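Local structure of beta-N-acetylglucosaminidase-like protein Glycoside hydrolase family 20 (Flavobacterium johnsoniae, 6YHH) at residues A[144-158]-A[443-457]. The protein probably hydrolyses terminal N-acetylglucosamine residues from chitin-derived oligosaccharides, as a beta-N-acetylhexosaminidase of glycoside hydrolase family 20. Numbering follows the deposited sequence.
Sequences FTWRGLMLDASRHFQ and ILGGEATMWTELATP. With TRS (2-amino-2-hydroxymethyl-propane-1,3-diol), chain C.
Strands 146-152 and 443-450 run parallel, their axes 4.4 Å apart and 18° askew, and backbone bonds alternate from Trp-146 N to Leu-444 O through to Asp-152 N to Met-450 O. Glycines suit the tight backbone: Gly-445 CA comes within 3.2 Å of Trp-146 O in a CA-H...O contact, and Gly-148, with no side chain, leaves its place on the face to the carboxylate of Glu-447. That carboxylate takes the indole N-H of Trp-146 in the ring plane (NE1 to OE2 2.9 Å), while its OE1 bonds to His-179. Met-150, its chain bent at chi3 (76°), lays its flexible thioether over one face of Trp-451, CE 3.4 Å from the six-ring centroid; a bound Tris molecule covers the opposite face.

At the C-terminal ends of the strands, Asp-152 OD2 is gripped from opposite faces of its carboxylate by Thr-452 N (2.9 Å) and Arg-155 NH1 (2.9 Å), while OD1 closes an Asx turn. Arg-155, its side chain about 6 Å from that of the predicted proton donor Glu-317, also bonds to Tris and Gln-186; Glu-453 OE2 lies over its guanidinium face, a purely electrostatic pairing. Thr-452 OG1 gives to Asp-152 O (2.7 Å) and accepts from His-156 N, whose ring ND1 meets Thr-452 O (2.7 Å).

Here the first and last strands close the TIM barrel. Strands 177-184 and 406-408 extend the sheet on either side; helix 460-464 packs on Leu-151 and Met-450, helix 467-476 on Arg-147 and Ala-448.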
loop_
_atom_site.group_PDB
_atom_site.type_symbol
_atom_site.label_atom_id
_atom_site.label_comp_id
_atom_site.label_asym_id
_atom_site.label_seq_id
_atom_site.Cartn_x
_atom_site.Cartn_y
_atom_site.Cartn_z
ATOM N N PHE A 144 -17.326 -9.356 25.053
ATOM C CA PHE A 144 -16.729 -10.677 24.883
ATOM C C PHE A 144 -15.249 -10.531 24.917
ATOM O O PHE A 144 -14.693 -9.491 24.419
ATOM C CB PHE A 144 -17.112 -11.298 23.499
ATOM C CG PHE A 144 -18.582 -11.602 23.359
ATOM C CD1 PHE A 144 -19.113 -12.727 23.992
ATOM C CD2 PHE A 144 -19.448 -10.790 22.620
ATOM C CE1 PHE A 144 -20.487 -12.994 23.890
ATOM C CE2 PHE A 144 -20.792 -11.087 22.517
ATOM C CZ PHE A 144 -21.297 -12.208 23.148
ATOM N N THR A 145 -14.604 -11.579 25.380
ATOM C CA THR A 145 -13.153 -11.545 25.439
ATOM C C THR A 145 -12.384 -11.882 24.114
ATOM O O THR A 145 -11.241 -11.476 23.975
ATOM C CB THR A 145 -12.613 -12.454 26.618
ATOM O OG1 THR A 145 -11.287 -12.062 26.976
ATOM C CG2 THR A 145 -12.626 -13.921 26.281
ATOM N N TRP A 146 -13.013 -12.634 23.211
ATOM C CA TRP A 146 -12.430 -13.066 21.934
ATOM C C TRP A 146 -13.108 -12.263 20.878
ATOM O O TRP A 146 -14.263 -12.451 20.624
ATOM C CB TRP A 146 -12.666 -14.584 21.744
ATOM C CG TRP A 146 -12.013 -15.138 20.537
ATOM C CD1 TRP A 146 -12.184 -14.723 19.218
ATOM C CD2 TRP A 146 -11.069 -16.204 20.510
ATOM N NE1 TRP A 146 -11.408 -15.501 18.374
ATOM C CE2 TRP A 146 -10.672 -16.378 19.130
ATOM C CE3 TRP A 146 -10.473 -16.982 21.495
ATOM C CZ2 TRP A 146 -9.813 -17.375 18.752
ATOM C CZ3 TRP A 146 -9.559 -17.949 21.115
ATOM C CH2 TRP A 146 -9.258 -18.129 19.731
ATOM N N ARG A 147 -12.404 -11.286 20.311
ATOM C CA ARG A 147 -12.961 -10.389 19.313
ATOM C C ARG A 147 -11.976 -10.366 18.125
ATOM O O ARG A 147 -10.981 -9.637 18.122
ATOM C CB ARG A 147 -13.179 -8.993 19.873
ATOM C CG ARG A 147 -13.964 -9.031 21.188
ATOM C CD ARG A 147 -14.182 -7.677 21.762
ATOM N NE ARG A 147 -12.972 -6.890 21.916
ATOM C CZ ARG A 147 -12.066 -7.082 22.869
ATOM N NH1 ARG A 147 -12.301 -7.948 23.864
ATOM N NH2 ARG A 147 -10.970 -6.407 22.865
ATOM N N GLY A 148 -12.270 -11.241 17.149
ATOM C CA GLY A 148 -11.282 -11.662 16.171
ATOM C C GLY A 148 -11.556 -11.405 14.685
ATOM O O GLY A 148 -12.717 -11.221 14.247
ATOM N N LEU A 149 -10.466 -11.339 13.959
ATOM C CA LEU A 149 -10.471 -11.461 12.480
ATOM C C LEU A 149 -9.578 -12.645 12.125
ATOM O O LEU A 149 -8.441 -12.687 12.589
ATOM C CB LEU A 149 -9.859 -10.211 11.762
ATOM C CG LEU A 149 -9.781 -10.245 10.237
ATOM C CD1 LEU A 149 -11.113 -10.299 9.526
ATOM C CD2 LEU A 149 -8.963 -9.023 9.750
ATOM N N MET A 150 -10.089 -13.504 11.240
ATOM C CA MET A 150 -9.318 -14.550 10.596
ATOM C C MET A 150 -8.850 -14.047 9.228
ATOM O O MET A 150 -9.664 -13.612 8.438
ATOM C CB MET A 150 -10.089 -15.822 10.420
ATOM C CG MET A 150 -9.184 -16.961 9.997
ATOM S SD MET A 150 -10.046 -18.271 9.129
ATOM C CE MET A 150 -10.168 -17.317 7.608
ATOM N N LEU A 151 -7.565 -14.166 8.952
ATOM C CA LEU A 151 -7.004 -13.880 7.586
ATOM C C LEU A 151 -6.536 -15.167 6.916
ATOM O O LEU A 151 -5.741 -15.927 7.512
ATOM C CB LEU A 151 -5.826 -12.926 7.679
ATOM C CG LEU A 151 -5.111 -12.481 6.377
ATOM C CD1 LEU A 151 -4.514 -11.051 6.519
ATOM C CD2 LEU A 151 -4.025 -13.447 5.980
ATOM N N ASP A 152 -7.133 -15.480 5.780
ATOM C CA ASP A 152 -6.742 -16.667 4.927
ATOM C C ASP A 152 -5.564 -16.272 4.084
ATOM O O ASP A 152 -5.672 -15.442 3.142
ATOM C CB ASP A 152 -7.949 -17.048 4.099
ATOM C CG ASP A 152 -7.725 -18.133 3.095
ATOM O OD1 ASP A 152 -6.585 -18.689 2.942
ATOM O OD2 ASP A 152 -8.719 -18.421 2.370
ATOM N N ALA A 153 -4.385 -16.784 4.450
ATOM C CA ALA A 153 -3.192 -16.484 3.674
ATOM C C ALA A 153 -2.888 -17.570 2.612
ATOM O O ALA A 153 -1.916 -17.469 1.858
ATOM C CB ALA A 153 -2.002 -16.338 4.613
ATOM N N SER A 154 -3.745 -18.593 2.521
ATOM C CA SER A 154 -3.508 -19.692 1.594
ATOM C C SER A 154 -4.122 -19.428 0.178
ATOM O O SER A 154 -3.459 -19.616 -0.834
ATOM C CB SER A 154 -4.070 -21.017 2.171
ATOM O OG SER A 154 -3.960 -22.077 1.240
ATOM N N ARG A 155 -5.410 -19.089 0.140
ATOM C CA ARG A 155 -6.071 -18.985 -1.148
ATOM C C ARG A 155 -5.394 -17.886 -2.010
ATOM O O ARG A 155 -4.933 -18.129 -3.097
ATOM C CB ARG A 155 -7.559 -18.722 -0.962
ATOM C CG ARG A 155 -8.370 -19.988 -0.657
ATOM C CD ARG A 155 -7.821 -20.859 0.439
ATOM N NE ARG A 155 -8.695 -22.034 0.689
ATOM C CZ ARG A 155 -9.831 -21.996 1.357
ATOM N NH1 ARG A 155 -10.255 -20.877 1.963
ATOM N NH2 ARG A 155 -10.625 -23.034 1.367
ATOM N N HIS A 156 -5.305 -16.694 -1.478
ATOM C CA HIS A 156 -4.418 -15.639 -1.932
ATOM C C HIS A 156 -3.517 -15.216 -0.797
ATOM O O HIS A 156 -3.963 -14.794 0.239
ATOM C CB HIS A 156 -5.128 -14.358 -2.418
ATOM C CG HIS A 156 -5.715 -14.473 -3.794
ATOM N ND1 HIS A 156 -6.941 -15.052 -4.025
ATOM C CD2 HIS A 156 -5.220 -14.146 -5.012
ATOM C CE1 HIS A 156 -7.198 -15.032 -5.324
ATOM N NE2 HIS A 156 -6.182 -14.487 -5.943
ATOM N N PHE A 157 -2.226 -15.365 -1.047
ATOM C CA PHE A 157 -1.214 -14.968 -0.101
ATOM C C PHE A 157 -1.380 -13.487 0.162
ATOM O O PHE A 157 -1.550 -12.660 -0.795
ATOM C CB PHE A 157 0.175 -15.340 -0.567
ATOM C CG PHE A 157 1.280 -14.885 0.350
ATOM C CD1 PHE A 157 1.459 -15.540 1.574
ATOM C CD2 PHE A 157 2.174 -13.863 -0.002
ATOM C CE1 PHE A 157 2.413 -15.154 2.470
ATOM C CE2 PHE A 157 3.156 -13.482 0.912
ATOM C CZ PHE A 157 3.313 -14.170 2.127
ATOM N N GLN A 158 -1.272 -13.133 1.431
ATOM C CA GLN A 158 -1.350 -11.740 1.857
ATOM C C GLN A 158 0.002 -11.342 2.476
ATOM O O GLN A 158 0.353 -11.788 3.588
ATOM C CB GLN A 158 -2.446 -11.522 2.845
ATOM C CG GLN A 158 -3.804 -12.058 2.407
ATOM C CD GLN A 158 -4.351 -11.308 1.205
ATOM O OE1 GLN A 158 -4.158 -10.139 1.050
ATOM N NE2 GLN A 158 -5.012 -12.049 0.350
ATOM N N ILE A 443 -19.128 -18.956 25.988
ATOM C CA ILE A 443 -19.101 -18.244 24.725
ATOM C C ILE A 443 -17.987 -17.205 24.784
ATOM O O ILE A 443 -18.097 -16.116 25.408
ATOM C CB ILE A 443 -20.443 -17.603 24.426
ATOM C CG1 ILE A 443 -21.548 -18.663 24.371
ATOM C CG2 ILE A 443 -20.415 -16.895 23.081
ATOM C CD1 ILE A 443 -22.978 -18.130 24.389
ATOM N N LEU A 444 -16.860 -17.558 24.245
ATOM C CA LEU A 444 -15.687 -16.682 24.376
ATOM C C LEU A 444 -15.863 -15.397 23.548
ATOM O O LEU A 444 -15.314 -14.343 23.901
ATOM C CB LEU A 444 -14.386 -17.374 23.901
ATOM C CG LEU A 444 -14.032 -18.620 24.665
ATOM C CD1 LEU A 444 -12.773 -19.306 24.157
ATOM C CD2 LEU A 444 -13.850 -18.288 26.139
ATOM N N GLY A 445 -16.564 -15.482 22.414
ATOM C CA GLY A 445 -16.725 -14.327 21.560
ATOM C C GLY A 445 -16.940 -14.739 20.123
ATOM O O GLY A 445 -17.565 -15.779 19.843
ATOM N N GLY A 446 -16.465 -13.906 19.194
ATOM C CA GLY A 446 -16.713 -14.176 17.766
ATOM C C GLY A 446 -15.546 -13.733 16.929
ATOM O O GLY A 446 -14.636 -13.039 17.411
ATOM N N GLU A 447 -15.623 -14.131 15.657
ATOM C CA GLU A 447 -14.607 -13.794 14.725
ATOM C C GLU A 447 -15.111 -13.661 13.292
ATOM O O GLU A 447 -15.746 -14.584 12.779
ATOM C CB GLU A 447 -13.583 -14.876 14.866
ATOM C CG GLU A 447 -12.411 -14.791 14.034
ATOM C CD GLU A 447 -11.445 -15.955 14.407
ATOM O OE1 GLU A 447 -11.288 -16.845 13.553
ATOM O OE2 GLU A 447 -10.841 -15.969 15.524
ATOM N N ALA A 448 -14.755 -12.546 12.685
ATOM C CA ALA A 448 -14.995 -12.326 11.222
ATOM C C ALA A 448 -13.986 -13.187 10.486
ATOM O O ALA A 448 -12.786 -13.211 10.888
ATOM C CB ALA A 448 -14.826 -10.871 10.866
ATOM N N THR A 449 -14.425 -13.876 9.437
ATOM C CA THR A 449 -13.528 -14.741 8.683
ATOM C C THR A 449 -13.340 -14.251 7.262
ATOM O O THR A 449 -14.236 -14.348 6.444
ATOM C CB THR A 449 -13.992 -16.203 8.594
ATOM O OG1 THR A 449 -15.311 -16.275 7.974
ATOM C CG2 THR A 449 -14.039 -16.843 9.959
ATOM N N MET A 450 -12.162 -13.736 6.952
ATOM C CA MET A 450 -11.832 -13.319 5.587
ATOM C C MET A 450 -11.108 -14.385 4.798
ATOM O O MET A 450 -9.859 -14.425 4.728
ATOM C CB MET A 450 -11.025 -12.035 5.522
ATOM C CG MET A 450 -10.942 -11.502 4.075
ATOM S SD MET A 450 -12.558 -11.157 3.354
ATOM C CE MET A 450 -12.109 -11.262 1.614
ATOM N N TRP A 451 -11.897 -15.300 4.268
ATOM C CA TRP A 451 -11.481 -16.284 3.276
ATOM C C TRP A 451 -11.082 -15.549 1.970
ATOM O O TRP A 451 -11.723 -14.568 1.596
ATOM C CB TRP A 451 -12.524 -17.299 3.025
ATOM C CG TRP A 451 -13.001 -17.992 4.253
ATOM C CD1 TRP A 451 -14.128 -17.718 4.964
ATOM C CD2 TRP A 451 -12.253 -18.913 5.047
ATOM N NE1 TRP A 451 -14.178 -18.494 6.121
ATOM C CE2 TRP A 451 -13.011 -19.185 6.209
ATOM C CE3 TRP A 451 -11.027 -19.503 4.902
ATOM C CZ2 TRP A 451 -12.617 -20.145 7.148
ATOM C CZ3 TRP A 451 -10.628 -20.448 5.819
ATOM C CH2 TRP A 451 -11.391 -20.755 6.925
ATOM N N THR A 452 -9.990 -15.996 1.328
ATOM C CA THR A 452 -9.407 -15.208 0.217
ATOM C C THR A 452 -9.418 -15.828 -1.165
ATOM O O THR A 452 -8.685 -15.347 -2.039
ATOM C CB THR A 452 -8.017 -14.704 0.600
ATOM O OG1 THR A 452 -7.132 -15.804 0.900
ATOM C CG2 THR A 452 -8.044 -13.756 1.734
ATOM N N GLU A 453 -10.365 -16.727 -1.441
ATOM C CA GLU A 453 -10.554 -17.192 -2.812
ATOM C C GLU A 453 -10.655 -16.054 -3.798
ATOM O O GLU A 453 -10.085 -16.139 -4.920
ATOM C CB GLU A 453 -11.797 -18.006 -2.970
ATOM C CG GLU A 453 -11.813 -19.368 -2.262
ATOM C CD GLU A 453 -12.238 -19.426 -0.843
ATOM O OE1 GLU A 453 -12.191 -18.379 -0.133
ATOM O OE2 GLU A 453 -12.697 -20.552 -0.460
ATOM N N LEU A 454 -11.421 -14.994 -3.426
ATOM C CA LEU A 454 -11.752 -13.943 -4.306
ATOM C C LEU A 454 -11.248 -12.554 -3.855
ATOM O O LEU A 454 -11.875 -11.545 -4.173
ATOM C CB LEU A 454 -13.276 -13.877 -4.540
ATOM C CG LEU A 454 -13.931 -15.191 -5.009
ATOM C CD1 LEU A 454 -15.493 -15.110 -5.089
ATOM C CD2 LEU A 454 -13.314 -15.701 -6.348
ATOM N N ALA A 455 -10.164 -12.541 -3.106
ATOM C CA ALA A 455 -9.546 -11.284 -2.647
ATOM C C ALA A 455 -8.046 -11.374 -2.766
ATOM O O ALA A 455 -7.410 -12.164 -2.096
ATOM C CB ALA A 455 -9.959 -10.974 -1.257
ATOM N N THR A 456 -7.493 -10.457 -3.520
ATOM C CA THR A 456 -6.030 -10.316 -3.657
ATOM C C THR A 456 -5.544 -9.389 -2.589
ATOM O O THR A 456 -6.337 -8.754 -1.908
ATOM C CB THR A 456 -5.722 -9.683 -5.013
ATOM O OG1 THR A 456 -6.428 -8.421 -5.081
ATOM C CG2 THR A 456 -6.186 -10.604 -6.167
ATOM N N PRO A 457 -4.234 -9.244 -2.468
ATOM C CA PRO A 457 -3.751 -8.187 -1.536
ATOM C C PRO A 457 -4.267 -6.820 -1.869
ATOM O O PRO A 457 -4.375 -5.980 -0.970
ATOM C CB PRO A 457 -2.233 -8.218 -1.746
ATOM C CG PRO A 457 -2.018 -9.640 -2.116
ATOM C CD PRO A 457 -3.136 -10.089 -2.975
HETATM C C TRS C . -14.427 -22.230 3.577
HETATM C C1 TRS C . -15.141 -21.142 4.266
HETATM C C2 TRS C . -13.106 -22.410 4.315
HETATM C C3 TRS C . -14.174 -21.857 2.140
HETATM N N TRS C . -15.236 -23.477 3.573
HETATM O O1 TRS C . -16.460 -21.019 3.728
HETATM O O2 TRS C . -12.302 -23.276 3.606
HETATM O O3 TRS C . -13.492 -20.622 2.068
HETATM O O HOH W 1 -16.425 -13.555 26.745
#